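Local coordinates for protein putative aminomethyltransferase (PDB 3TTG) that probably binds folate, as a putative aminomethyltransferase related to the T-protein of the glycine cleavage system, at residues 46-51 / 110-115. Residues are numbered along the deposited sequence; the frame is centred on the assembly and turned at random.
Sequences PSIFVE and EEFVNH
I48 reaches from strand 48-51 to F112 and V113 of helix 109-118, a worked example of helix-on-sheet packing in the folate-binding domain of an aminomethyltransferase-like protein. The strand is an inner member of an antiparallel sheet, bonded through its backbone to strands 99-103 and 127-130. Alternation puts I48 and V50 on one side of the sheet, where V50 packs on helix 55-60 and I48 meets helix 109-118, its CA lying 7.9 Å from that of V113. From CB, which is directed at the helix, the side chain divides. The CG2 branch flanks V113, 4.2 Å from CG2 of that residue. CG1 takes the place anti to the carbonyl carbon (chi1 -52°) and comes within 4.1 Å of CD2 of F112, meeting the ring obliquely. F112 runs back alongside I48, aimed at the sheet as I48 is aimed at the helix; its ring also makes edge-to-face contacts with F80 and F89 and touches L102 of the adjacent strand. No hydrogen bond joins strand and helix here, and the buried surface is a modest 122 Å². At the far end of I48, chi2 of -57° carries CD1 to the same V113 methyl, where it rests 3.7 Å from CG2.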
loop_
_atom_site.group_PDB
_atom_site.type_symbol
_atom_site.label_atom_id
_atom_site.label_comp_id
_atom_site.label_asym_id
_atom_site.label_seq_id
_atom_site.Cartn_x
_atom_site.Cartn_y
_atom_site.Cartn_z
ATOM N N PRO A 46 2.611 6.149 -10.875
ATOM C CA PRO A 46 3.518 7.046 -11.630
ATOM C C PRO A 46 4.967 6.949 -11.147
ATOM O O PRO A 46 5.237 6.508 -10.038
ATOM C CB PRO A 46 2.962 8.473 -11.336
ATOM C CG PRO A 46 1.582 8.240 -10.810
ATOM C CD PRO A 46 1.621 6.910 -10.084
ATOM N N SER A 47 5.899 7.340 -12.006
ATOM C CA SER A 47 7.361 7.334 -11.800
ATOM C C SER A 47 7.835 8.737 -11.803
ATOM O O SER A 47 8.039 9.284 -12.880
ATOM C CB SER A 47 8.036 6.554 -12.946
ATOM O OG SER A 47 7.903 5.175 -12.736
ATOM N N ILE A 48 7.983 9.354 -10.634
ATOM C CA ILE A 48 8.338 10.774 -10.543
ATOM C C ILE A 48 9.727 10.929 -10.051
ATOM O O ILE A 48 10.078 10.377 -9.006
ATOM C CB ILE A 48 7.372 11.522 -9.591
ATOM C CG1 ILE A 48 5.897 11.293 -9.917
ATOM C CG2 ILE A 48 7.703 13.025 -9.548
ATOM C CD1 ILE A 48 5.484 11.699 -11.414
ATOM N N PHE A 49 10.537 11.698 -10.761
ATOM C CA PHE A 49 11.932 11.888 -10.319
ATOM C C PHE A 49 12.173 13.309 -9.889
ATOM O O PHE A 49 11.616 14.249 -10.470
ATOM C CB PHE A 49 12.904 11.471 -11.418
ATOM C CG PHE A 49 12.883 9.958 -11.598
ATOM C CD1 PHE A 49 13.755 9.146 -10.888
ATOM C CD2 PHE A 49 11.839 9.341 -12.267
ATOM C CE1 PHE A 49 13.703 7.755 -11.020
ATOM C CE2 PHE A 49 11.785 7.947 -12.392
ATOM C CZ PHE A 49 12.694 7.166 -11.747
ATOM N N VAL A 50 12.996 13.470 -8.844
ATOM C CA VAL A 50 13.374 14.776 -8.331
ATOM C C VAL A 50 14.908 14.888 -8.355
ATOM O O VAL A 50 15.625 14.099 -7.727
ATOM C CB VAL A 50 12.808 15.082 -6.940
ATOM C CG1 VAL A 50 13.096 16.542 -6.557
ATOM C CG2 VAL A 50 11.314 14.795 -6.900
ATOM N N GLU A 51 15.394 15.906 -9.031
ATOM C CA GLU A 51 16.816 16.178 -9.135
ATOM C C GLU A 51 17.124 17.574 -8.703
ATOM O O GLU A 51 16.209 18.382 -8.491
ATOM C CB GLU A 51 17.245 15.942 -10.587
ATOM C CG GLU A 51 16.873 17.037 -11.559
ATOM C CD GLU A 51 17.172 16.712 -13.020
ATOM O OE1 GLU A 51 17.495 17.661 -13.772
ATOM O OE2 GLU A 51 17.098 15.520 -13.410
ATOM N N GLU A 110 -0.616 13.906 -12.020
ATOM C CA GLU A 110 -0.758 15.364 -12.086
ATOM C C GLU A 110 -0.955 15.971 -10.701
ATOM O O GLU A 110 -0.250 16.918 -10.336
ATOM C CB GLU A 110 -1.948 15.685 -12.999
ATOM C CG GLU A 110 -2.361 17.124 -13.153
ATOM C CD GLU A 110 -3.622 17.190 -14.000
ATOM O OE1 GLU A 110 -3.675 16.496 -15.044
ATOM O OE2 GLU A 110 -4.594 17.836 -13.554
ATOM N N GLU A 111 -1.915 15.429 -9.910
ATOM C CA GLU A 111 -2.196 15.962 -8.576
ATOM C C GLU A 111 -0.962 15.842 -7.647
ATOM O O GLU A 111 -0.709 16.747 -6.856
ATOM C CB GLU A 111 -3.401 15.281 -7.944
ATOM C CG GLU A 111 -4.668 15.404 -8.777
ATOM C CD GLU A 111 -4.973 14.359 -9.849
ATOM O OE1 GLU A 111 -4.053 13.645 -10.318
ATOM O OE2 GLU A 111 -6.144 14.330 -10.289
ATOM N N PHE A 112 -0.226 14.735 -7.717
ATOM C CA PHE A 112 0.989 14.542 -6.925
ATOM C C PHE A 112 2.077 15.527 -7.331
ATOM O O PHE A 112 2.689 16.101 -6.469
ATOM C CB PHE A 112 1.523 13.112 -7.005
ATOM C CG PHE A 112 2.713 12.891 -6.090
ATOM C CD1 PHE A 112 2.545 12.768 -4.724
ATOM C CD2 PHE A 112 4.004 12.760 -6.613
ATOM C CE1 PHE A 112 3.640 12.546 -3.882
ATOM C CE2 PHE A 112 5.095 12.546 -5.778
ATOM C CZ PHE A 112 4.909 12.396 -4.418
ATOM N N VAL A 113 2.322 15.720 -8.620
ATOM C CA VAL A 113 3.326 16.665 -9.105
ATOM C C VAL A 113 2.935 18.094 -8.690
ATOM O O VAL A 113 3.797 18.838 -8.206
ATOM C CB VAL A 113 3.538 16.484 -10.615
ATOM C CG1 VAL A 113 4.304 17.656 -11.230
ATOM C CG2 VAL A 113 4.309 15.185 -10.863
ATOM N N ASN A 114 1.642 18.445 -8.795
ATOM C CA ASN A 114 1.149 19.751 -8.351
ATOM C C ASN A 114 1.381 19.970 -6.850
ATOM O O ASN A 114 1.652 21.089 -6.416
ATOM C CB ASN A 114 -0.361 19.926 -8.685
ATOM C CG ASN A 114 -0.645 20.115 -10.174
ATOM O OD1 ASN A 114 0.230 20.488 -10.962
ATOM N ND2 ASN A 114 -1.879 19.883 -10.596
ATOM N N HIS A 115 1.194 18.952 -6.071
ATOM C CA HIS A 115 1.470 19.012 -4.612
ATOM C C HIS A 115 2.934 19.274 -4.338
ATOM O O HIS A 115 3.250 20.221 -3.632
ATOM C CB HIS A 115 1.049 17.747 -3.914
ATOM C CG HIS A 115 1.292 17.766 -2.422
ATOM N ND1 HIS A 115 0.477 18.475 -1.572
ATOM C CD2 HIS A 115 2.277 17.180 -1.691
ATOM C CE1 HIS A 115 0.997 18.326 -0.357
ATOM N NE2 HIS A 115 2.088 17.563 -0.383
#